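Local coordinates for uricase (Arthrobacter globiformis, PDB 2YZC), which catalyses the oxidation of uric acid by molecular oxygen to 5-hydroxyisourate, a precursor of (S)-allantoin, releasing hydrogen peroxide, at residues 23-28 against 69-74; 161-166 against 172-177; 255-260 against 266-271. All coordinates share one frame; numbering follows the deposited sequence.

Contact 1 of 3, residues 23-28 against 69-74; sequences AEVRLV and TQKNTV
V25 on strand 23-28 and V74 on helix 69-74 meet tip to tip, V25 CG1 lying 4.2 Å from V74 CG1, and K71 lies against V25 from the side. In both valines CG1 stands opposite the backbone N (chi1 174° in V25, 171° in V74), which turns these two methyls toward each other. K71 contributes only the root of its chain: its CG sits 4.1 Å from V25 CG2 and equally near CG1, the two side chains crossing at about a right angle. Beyond this point the lysine chain bends at chi3 (67°) and leaves the strand, so that its ammonium forms a salt bridge with D68, which lines an allantoate pocket and probably binds urate. One side chain thus serves an apolar seam with its methylenes and the edge of a binding site with its charge. No hydrogen bond joins the two segments; the contact is a small apolar helix-on-sheet packing. V25 is itself half of a G1 beta bulge, in which E24 and V25 both face V44 of strand 38-50. Y75, one residue further along helix 67-78, extends the packing onto V25 and L27, while helix 85-99 packs against T73.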
loop_
_atom_site.group_PDB
_atom_site.type_symbol
_atom_site.label_atom_id
_atom_site.label_comp_id
_atom_site.label_asym_id
_atom_site.label_seq_id
_atom_site.Cartn_x
_atom_site.Cartn_y
_atom_site.Cartn_z
ATOM N N ALA A 23 0.749 -6.188 -18.562
ATOM C CA ALA A 23 1.469 -6.282 -17.302
ATOM C C ALA A 23 0.623 -6.921 -16.207
ATOM O O ALA A 23 -0.605 -6.821 -16.208
ATOM C CB ALA A 23 1.921 -4.896 -16.853
ATOM N N GLU A 24 1.311 -7.580 -15.282
ATOM C CA GLU A 24 0.708 -8.234 -14.128
ATOM C C GLU A 24 -0.442 -9.197 -14.402
ATOM O O GLU A 24 -1.558 -9.022 -13.900
ATOM C CB GLU A 24 0.294 -7.170 -13.102
ATOM C CG GLU A 24 1.459 -6.243 -12.731
ATOM C CD GLU A 24 1.287 -5.563 -11.383
ATOM O OE1 GLU A 24 1.197 -4.314 -11.342
ATOM O OE2 GLU A 24 1.248 -6.280 -10.364
ATOM N N VAL A 25 -0.151 -10.220 -15.199
ATOM C CA VAL A 25 -1.123 -11.263 -15.514
ATOM C C VAL A 25 -0.943 -12.282 -14.385
ATOM O O VAL A 25 0.086 -12.953 -14.305
ATOM C CB VAL A 25 -0.809 -11.925 -16.873
ATOM C CG1 VAL A 25 -1.743 -13.115 -17.115
ATOM C CG2 VAL A 25 -0.965 -10.898 -17.989
ATOM N N ARG A 26 -1.930 -12.373 -13.499
ATOM C CA ARG A 26 -1.845 -13.295 -12.370
ATOM C C ARG A 26 -2.251 -14.701 -12.774
ATOM O O ARG A 26 -3.385 -14.950 -13.194
ATOM C CB ARG A 26 -2.708 -12.785 -11.215
ATOM C CG ARG A 26 -2.129 -11.539 -10.550
ATOM C CD ARG A 26 -0.957 -11.881 -9.630
ATOM N NE ARG A 26 -1.401 -12.592 -8.429
ATOM C CZ ARG A 26 -1.251 -13.897 -8.217
ATOM N NH1 ARG A 26 -1.699 -14.439 -7.090
ATOM N NH2 ARG A 26 -0.652 -14.661 -9.116
ATOM N N LEU A 27 -1.302 -15.619 -12.638
ATOM C CA LEU A 27 -1.512 -17.004 -13.017
ATOM C C LEU A 27 -1.244 -17.997 -11.902
ATOM O O LEU A 27 -0.259 -17.886 -11.181
ATOM C CB LEU A 27 -0.598 -17.358 -14.200
ATOM C CG LEU A 27 -0.292 -18.850 -14.414
ATOM C CD1 LEU A 27 -1.499 -19.551 -15.047
ATOM C CD2 LEU A 27 0.928 -18.992 -15.313
ATOM N N VAL A 28 -2.136 -18.969 -11.771
ATOM C CA VAL A 28 -1.944 -20.034 -10.807
ATOM C C VAL A 28 -2.078 -21.313 -11.615
ATOM O O VAL A 28 -3.110 -21.552 -12.244
ATOM C CB VAL A 28 -2.988 -20.002 -9.672
ATOM C CG1 VAL A 28 -2.920 -21.296 -8.864
ATOM C CG2 VAL A 28 -2.704 -18.829 -8.749
ATOM N N THR A 69 -4.029 -10.334 -26.476
ATOM C CA THR A 69 -3.530 -11.562 -27.082
ATOM C C THR A 69 -2.322 -12.080 -26.313
ATOM O O THR A 69 -2.156 -13.288 -26.134
ATOM C CB THR A 69 -3.122 -11.335 -28.546
ATOM O OG1 THR A 69 -4.273 -10.943 -29.299
ATOM C CG2 THR A 69 -2.538 -12.611 -29.142
ATOM N N GLN A 70 -1.475 -11.159 -25.868
ATOM C CA GLN A 70 -0.299 -11.535 -25.102
ATOM C C GLN A 70 -0.758 -12.213 -23.821
ATOM O O GLN A 70 -0.189 -13.220 -23.403
ATOM C CB GLN A 70 0.553 -10.302 -24.796
ATOM C CG GLN A 70 1.195 -9.710 -26.053
ATOM C CD GLN A 70 2.039 -8.483 -25.782
ATOM O OE1 GLN A 70 2.904 -8.491 -24.905
ATOM N NE2 GLN A 70 1.803 -7.421 -26.549
ATOM N N LYS A 71 -1.802 -11.665 -23.206
ATOM C CA LYS A 71 -2.342 -12.247 -21.982
ATOM C C LYS A 71 -2.859 -13.663 -22.239
ATOM O O LYS A 71 -2.600 -14.575 -21.458
ATOM C CB LYS A 71 -3.485 -11.383 -21.442
ATOM C CG LYS A 71 -4.188 -11.996 -20.240
ATOM C CD LYS A 71 -5.534 -11.337 -19.977
ATOM C CE LYS A 71 -6.520 -11.625 -21.107
ATOM N NZ LYS A 71 -7.872 -11.075 -20.811
ATOM N N ASN A 72 -3.605 -13.843 -23.327
ATOM C CA ASN A 72 -4.139 -15.163 -23.662
ATOM C C ASN A 72 -3.020 -16.178 -23.869
ATOM O O ASN A 72 -3.139 -17.339 -23.476
ATOM C CB ASN A 72 -4.986 -15.109 -24.941
ATOM C CG ASN A 72 -6.282 -14.350 -24.759
ATOM O OD1 ASN A 72 -6.794 -14.227 -23.646
ATOM N ND2 ASN A 72 -6.836 -13.856 -25.858
ATOM N N THR A 73 -1.935 -15.735 -24.495
ATOM C CA THR A 73 -0.806 -16.613 -24.773
ATOM C C THR A 73 -0.177 -17.136 -23.487
ATOM O O THR A 73 0.241 -18.292 -23.421
ATOM C CB THR A 73 0.248 -15.888 -25.628
ATOM O OG1 THR A 73 -0.381 -15.368 -26.810
ATOM C CG2 THR A 73 1.351 -16.847 -26.040
ATOM N N VAL A 74 -0.118 -16.287 -22.463
ATOM C CA VAL A 74 0.433 -16.689 -21.168
ATOM C C VAL A 74 -0.377 -17.854 -20.588
ATOM O O VAL A 74 0.183 -18.858 -20.144
ATOM C CB VAL A 74 0.406 -15.514 -20.165
ATOM C CG1 VAL A 74 0.781 -15.999 -18.768
ATOM C CG2 VAL A 74 1.371 -14.429 -20.623
#

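Contact 2 of 3, residues 161-166 against 172-177; sequences SEFHGF and TTLQET. With 1AL (allantoate ion), chain I.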
loop_
_atom_site.group_PDB
_atom_site.type_symbol
_atom_site.label_atom_id
_atom_site.label_comp_id
_atom_site.label_asym_id
_atom_site.label_seq_id
_atom_site.Cartn_x
_atom_site.Cartn_y
_atom_site.Cartn_z
ATOM N N SER A 161 27.475 -5.735 14.622
ATOM C CA SER A 161 27.461 -4.627 13.675
ATOM C C SER A 161 27.996 -3.382 14.368
ATOM O O SER A 161 27.597 -3.059 15.492
ATOM C CB SER A 161 26.038 -4.370 13.161
ATOM O OG SER A 161 25.983 -3.191 12.364
ATOM N N GLU A 162 28.913 -2.696 13.690
ATOM C CA GLU A 162 29.530 -1.478 14.207
ATOM C C GLU A 162 29.539 -0.423 13.108
ATOM O O GLU A 162 29.317 -0.726 11.935
ATOM C CB GLU A 162 30.993 -1.731 14.589
ATOM C CG GLU A 162 31.254 -2.878 15.529
ATOM C CD GLU A 162 32.738 -3.053 15.820
ATOM O OE1 GLU A 162 33.438 -2.031 16.008
ATOM O OE2 GLU A 162 33.208 -4.209 15.873
ATOM N N PHE A 163 29.798 0.819 13.496
ATOM C CA PHE A 163 29.920 1.901 12.531
ATOM C C PHE A 163 30.671 3.052 13.163
ATOM O O PHE A 163 30.128 3.810 13.970
ATOM C CB PHE A 163 28.570 2.392 12.008
ATOM C CG PHE A 163 28.702 3.327 10.835
ATOM C CD1 PHE A 163 29.452 2.950 9.719
ATOM C CD2 PHE A 163 28.115 4.586 10.849
ATOM C CE1 PHE A 163 29.619 3.821 8.634
ATOM C CE2 PHE A 163 28.272 5.466 9.769
ATOM C CZ PHE A 163 29.027 5.081 8.660
ATOM N N HIS A 164 31.939 3.168 12.786
ATOM C CA HIS A 164 32.810 4.203 13.313
ATOM C C HIS A 164 33.890 4.542 12.297
ATOM O O HIS A 164 33.997 3.897 11.252
ATOM C CB HIS A 164 33.434 3.713 14.623
ATOM C CG HIS A 164 34.024 2.340 14.532
ATOM N ND1 HIS A 164 35.149 2.058 13.786
ATOM C CD2 HIS A 164 33.625 1.162 15.069
ATOM C CE1 HIS A 164 35.417 0.767 13.867
ATOM N NE2 HIS A 164 34.506 0.200 14.638
ATOM N N GLY A 165 34.683 5.565 12.596
ATOM C CA GLY A 165 35.742 5.954 11.683
ATOM C C GLY A 165 35.281 6.792 10.502
ATOM O O GLY A 165 36.047 7.009 9.566
ATOM N N PHE A 166 34.038 7.262 10.529
ATOM C CA PHE A 166 33.539 8.089 9.437
ATOM C C PHE A 166 33.953 9.538 9.667
ATOM O O PHE A 166 34.153 9.958 10.804
ATOM C CB PHE A 166 32.009 7.987 9.322
ATOM C CG PHE A 166 31.278 8.130 10.634
ATOM C CD1 PHE A 166 31.014 7.013 11.425
ATOM C CD2 PHE A 166 30.843 9.377 11.073
ATOM C CE1 PHE A 166 30.323 7.136 12.633
ATOM C CE2 PHE A 166 30.154 9.511 12.279
ATOM C CZ PHE A 166 29.893 8.386 13.059
ATOM N N THR A 172 27.853 16.844 10.910
ATOM C CA THR A 172 27.824 15.495 11.469
ATOM C C THR A 172 27.553 15.456 12.973
ATOM O O THR A 172 28.286 16.052 13.766
ATOM C CB THR A 172 29.141 14.757 11.161
ATOM O OG1 THR A 172 29.307 14.669 9.743
ATOM C CG2 THR A 172 29.132 13.352 11.747
ATOM N N THR A 173 26.490 14.755 13.356
ATOM C CA THR A 173 26.121 14.629 14.761
ATOM C C THR A 173 26.108 13.164 15.200
ATOM O O THR A 173 26.093 12.871 16.393
ATOM C CB THR A 173 24.727 15.248 15.038
ATOM O OG1 THR A 173 23.742 14.621 14.206
ATOM C CG2 THR A 173 24.746 16.743 14.752
ATOM N N LEU A 174 26.125 12.251 14.231
ATOM C CA LEU A 174 26.110 10.819 14.519
ATOM C C LEU A 174 27.330 10.399 15.328
ATOM O O LEU A 174 28.461 10.760 15.000
ATOM C CB LEU A 174 26.059 10.009 13.215
ATOM C CG LEU A 174 26.055 8.477 13.365
ATOM C CD1 LEU A 174 24.753 8.021 14.015
ATOM C CD2 LEU A 174 26.209 7.821 12.003
ATOM N N GLN A 175 27.092 9.632 16.386
ATOM C CA GLN A 175 28.171 9.160 17.246
ATOM C C GLN A 175 28.682 7.787 16.805
ATOM O O GLN A 175 27.936 6.980 16.241
ATOM C CB GLN A 175 27.691 9.086 18.700
ATOM C CG GLN A 175 27.343 10.438 19.316
ATOM C CD GLN A 175 28.507 11.414 19.285
ATOM O OE1 GLN A 175 29.637 11.065 19.634
ATOM N NE2 GLN A 175 28.235 12.646 18.871
ATOM N N GLU A 176 29.962 7.535 17.049
ATOM C CA GLU A 176 30.558 6.255 16.695
ATOM C C GLU A 176 29.970 5.172 17.593
ATOM O O GLU A 176 29.575 5.447 18.723
ATOM C CB GLU A 176 32.071 6.299 16.894
ATOM C CG GLU A 176 32.810 7.225 15.949
ATOM C CD GLU A 176 34.319 7.051 16.049
ATOM O OE1 GLU A 176 34.910 7.489 17.058
ATOM O OE2 GLU A 176 34.909 6.463 15.121
ATOM N N THR A 177 29.917 3.942 17.094
ATOM C CA THR A 177 29.382 2.841 17.887
ATOM C C THR A 177 30.007 1.506 17.508
ATOM O O THR A 177 30.364 1.281 16.352
ATOM C CB THR A 177 27.849 2.732 17.735
ATOM O OG1 THR A 177 27.364 1.676 18.575
ATOM C CG2 THR A 177 27.471 2.433 16.295
HETATM C C1 1AL I . 26.532 2.559 7.037
HETATM O O2 1AL I . 26.981 1.403 6.983
HETATM N N3 1AL I . 26.823 3.505 6.103
HETATM N N4 1AL I . 25.699 2.798 8.129
HETATM C C5 1AL I . 23.493 3.716 6.933
HETATM O O6 1AL I . 23.576 2.808 6.086
HETATM O O7 1AL I . 22.517 4.464 7.102
HETATM C C8 1AL I . 24.598 3.757 8.032
HETATM C C9 1AL I . 24.862 6.153 8.468
HETATM O O10 1AL I . 24.224 7.092 8.989
HETATM N N11 1AL I . 25.688 6.331 7.390
HETATM N N12 1AL I . 24.787 4.886 8.934
HETATM O O HOH W 1 27.683 5.094 14.227
#
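F163 and T177 pair as a single antiparallel, hydrogen-bonded bridge: F163 N gives a nearly straight bond (172°) to T177 O at 2.9 Å, and T177 N returns one of 3.1 Å to F163 O from above its carbonyl plane. On the tight, aromatic side F163 and L174 line the allantoate pocket, and F163 probably meets urate. Allantoate lies over one face of the F163 ring, F166 CD1 offset over the opposite face, and L174 CD2 abuts the ring edge, 3.8 Å from F163 CE2. The edge of the F166 ring meets L174 O, 3.4 Å from F166 CZ. A water here donates to F163 O and Q175 O. With an alanine at F163, allantoate would probably lose the ring face it lies against, and F166 CD1 and L174 CD2 the ring they pack on. On the more exposed, polar outer side E176 OE2 accepts from G165 N at 2.7 Å through its anti lone pair, and H164 NE2 bonds to E162 OE1, whose carboxylate also holds H218. The connection between strands 143-157 and 182-192, which holds both segments, meets helix 67-78 of a second subunit: T69 there bonds T172 OG1 (also bonded to D169 of its own chain), N72 bonds T173.

Contact 3 of 3, residues 255-260 against 266-271; sequences VDLQPF and NEVFYA
V255 N donates to V268 O at 3.0 Å, a nearly straight bond (165°) that is the one hydrogen bond between segments 255-260 and 266-271. It comes just where strand 240-254 gives way to a loop, and it carries the pairing with strand 268-271 one step past the regular ladder.

The apolar contacts gather round the same valine. V255 CG2 is the methyl that does the touching: it lies 4.2 Å from V268 CG1 and 4.0 Å from Y270 CB, and thus bridges two alternate residues of the strand. Between them it rests over the backbone, 3.8 Å from Y270 N. With CG1 opposite the backbone N (chi1 -179°), CG2 is left on the side of the N-H, so one residue supplies both the polar and the apolar grip. L257 adds a looser touch, its CD1 4.4 Å from V268 CG2. Only the root of Y270 takes part, since its ring leads away and its hydroxyl bonds to R274 O of a fourth subunit.

Local hydrogen bonds shape the loop itself. D256 OD1 accepts from Q258 N at 3.2 Å from above the carboxylate plane, an Asx turn, and F260 N bonds to L257 O at 2.8 Å in the short 3-10 segment that follows. N264 ties the two ends of the connection: its side-chain ND2 donates to V255 O, while its OD1 accepts from the backbone of E267 and V268.

The contact closes the hairpin-like return from strand 240-254 to strand 268-271, and F253 continues the pairing by backbone bonding to Y270. On its other flank, strand 268-271 pairs antiparallel with a strand of a third subunit, whose Y75 packs on V255 and Y270, so the sheet runs on across the interface.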
loop_
_atom_site.group_PDB
_atom_site.type_symbol
_atom_site.label_atom_id
_atom_site.label_comp_id
_atom_site.label_asym_id
_atom_site.label_seq_id
_atom_site.Cartn_x
_atom_site.Cartn_y
_atom_site.Cartn_z
ATOM N N VAL A 255 16.511 3.467 22.236
ATOM C CA VAL A 255 15.786 4.494 22.966
ATOM C C VAL A 255 16.528 4.988 24.205
ATOM O O VAL A 255 17.099 4.201 24.956
ATOM C CB VAL A 255 14.377 3.983 23.376
ATOM C CG1 VAL A 255 13.610 5.076 24.112
ATOM C CG2 VAL A 255 13.607 3.555 22.120
ATOM N N ASP A 256 16.524 6.302 24.398
ATOM C CA ASP A 256 17.178 6.902 25.552
ATOM C C ASP A 256 16.191 6.908 26.705
ATOM O O ASP A 256 15.221 7.668 26.703
ATOM C CB ASP A 256 17.630 8.328 25.243
ATOM C CG ASP A 256 18.206 9.030 26.465
ATOM O OD1 ASP A 256 18.767 8.335 27.339
ATOM O OD2 ASP A 256 18.105 10.269 26.544
ATOM N N LEU A 257 16.436 6.036 27.678
ATOM C CA LEU A 257 15.575 5.910 28.843
ATOM C C LEU A 257 16.165 6.592 30.076
ATOM O O LEU A 257 15.558 6.574 31.142
ATOM C CB LEU A 257 15.337 4.426 29.152
ATOM C CG LEU A 257 14.786 3.598 27.986
ATOM C CD1 LEU A 257 14.690 2.126 28.386
ATOM C CD2 LEU A 257 13.431 4.138 27.587
ATOM N N GLN A 258 17.343 7.191 29.935
ATOM C CA GLN A 258 17.976 7.854 31.071
ATOM C C GLN A 258 17.084 8.918 31.706
ATOM O O GLN A 258 17.095 9.097 32.924
ATOM C CB GLN A 258 19.322 8.443 30.655
ATOM C CG GLN A 258 20.305 7.367 30.240
ATOM C CD GLN A 258 21.694 7.900 29.954
ATOM O OE1 GLN A 258 22.620 7.130 29.709
ATOM N NE2 GLN A 258 21.847 9.218 29.983
ATOM N N PRO A 259 16.294 9.639 30.892
ATOM C CA PRO A 259 15.423 10.657 31.486
ATOM C C PRO A 259 14.386 10.027 32.418
ATOM O O PRO A 259 13.756 10.718 33.215
ATOM C CB PRO A 259 14.783 11.313 30.267
ATOM C CG PRO A 259 15.863 11.207 29.236
ATOM C CD PRO A 259 16.335 9.784 29.426
ATOM N N PHE A 260 14.219 8.712 32.320
ATOM C CA PHE A 260 13.262 7.995 33.160
ATOM C C PHE A 260 13.985 7.211 34.255
ATOM O O PHE A 260 13.381 6.387 34.943
ATOM C CB PHE A 260 12.426 7.047 32.297
ATOM C CG PHE A 260 11.895 7.686 31.048
ATOM C CD1 PHE A 260 12.001 7.038 29.823
ATOM C CD2 PHE A 260 11.313 8.951 31.090
ATOM C CE1 PHE A 260 11.539 7.642 28.654
ATOM C CE2 PHE A 260 10.848 9.563 29.929
ATOM C CZ PHE A 260 10.963 8.908 28.709
ATOM N N ASN A 266 21.289 -1.981 25.023
ATOM C CA ASN A 266 21.018 -2.505 23.688
ATOM C C ASN A 266 19.803 -3.438 23.666
ATOM O O ASN A 266 19.813 -4.463 22.980
ATOM C CB ASN A 266 22.256 -3.252 23.177
ATOM C CG ASN A 266 23.523 -2.414 23.271
ATOM O OD1 ASN A 266 23.647 -1.384 22.613
ATOM N ND2 ASN A 266 24.467 -2.849 24.104
ATOM N N GLU A 267 18.756 -3.072 24.402
ATOM C CA GLU A 267 17.549 -3.892 24.471
ATOM C C GLU A 267 16.253 -3.308 23.906
ATOM O O GLU A 267 15.476 -4.033 23.284
ATOM C CB GLU A 267 17.299 -4.316 25.921
ATOM C CG GLU A 267 18.169 -5.470 26.379
ATOM C CD GLU A 267 17.990 -5.788 27.852
ATOM O OE1 GLU A 267 16.854 -5.667 28.356
ATOM O OE2 GLU A 267 18.987 -6.170 28.502
ATOM N N VAL A 268 16.014 -2.017 24.124
ATOM C CA VAL A 268 14.781 -1.367 23.669
ATOM C C VAL A 268 14.997 -0.437 22.486
ATOM O O VAL A 268 15.712 0.561 22.602
ATOM C CB VAL A 268 14.144 -0.548 24.815
ATOM C CG1 VAL A 268 12.860 0.106 24.338
ATOM C CG2 VAL A 268 13.884 -1.446 26.014
ATOM N N PHE A 269 14.356 -0.746 21.357
ATOM C CA PHE A 269 14.524 0.067 20.155
ATOM C C PHE A 269 13.245 0.596 19.513
ATOM O O PHE A 269 12.167 0.011 19.638
ATOM C CB PHE A 269 15.280 -0.725 19.073
ATOM C CG PHE A 269 16.587 -1.307 19.535
ATOM C CD1 PHE A 269 16.615 -2.446 20.339
ATOM C CD2 PHE A 269 17.792 -0.719 19.159
ATOM C CE1 PHE A 269 17.834 -2.993 20.762
ATOM C CE2 PHE A 269 19.009 -1.253 19.573
ATOM C CZ PHE A 269 19.032 -2.395 20.376
ATOM N N TYR A 270 13.394 1.712 18.809
ATOM C CA TYR A 270 12.307 2.331 18.064
ATOM C C TYR A 270 12.637 2.023 16.601
ATOM O O TYR A 270 13.682 2.436 16.103
ATOM C CB TYR A 270 12.301 3.846 18.313
ATOM C CG TYR A 270 11.647 4.681 17.224
ATOM C CD1 TYR A 270 12.295 5.807 16.704
ATOM C CD2 TYR A 270 10.384 4.359 16.722
ATOM C CE1 TYR A 270 11.704 6.588 15.713
ATOM C CE2 TYR A 270 9.781 5.137 15.729
ATOM C CZ TYR A 270 10.446 6.247 15.232
ATOM O OH TYR A 270 9.856 7.021 14.260
ATOM N N ALA A 271 11.773 1.276 15.922
ATOM C CA ALA A 271 12.022 0.948 14.518
ATOM C C ALA A 271 11.400 2.033 13.639
ATOM O O ALA A 271 10.194 2.019 13.392
ATOM C CB ALA A 271 11.419 -0.416 14.179
#

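Along the chain the three contacts come in series, each closing before the next opens. Contact 1 belongs to the first of two uricase-type regions, contacts 2 and 3 to the second; contact 1 lies across the chain's centre from the other two, its own centre about 49 Å from that of contact 2 and about 50 Å from that of contact 3. Contacts 2 and 3 are neighbours, about 18 Å between centres and about 6 Å at their nearest atoms, yet they do not touch. Contacts 1 and 3 reach the same antiparallel sheet. The tetramer brings copies of these parts together: contacts 1 and 2 both meet the second subunit, contacts 1 and 3 the third. Allantoate beside contact 2 is also bonded by T67 and D68 of another subunit, so the site is built between chains.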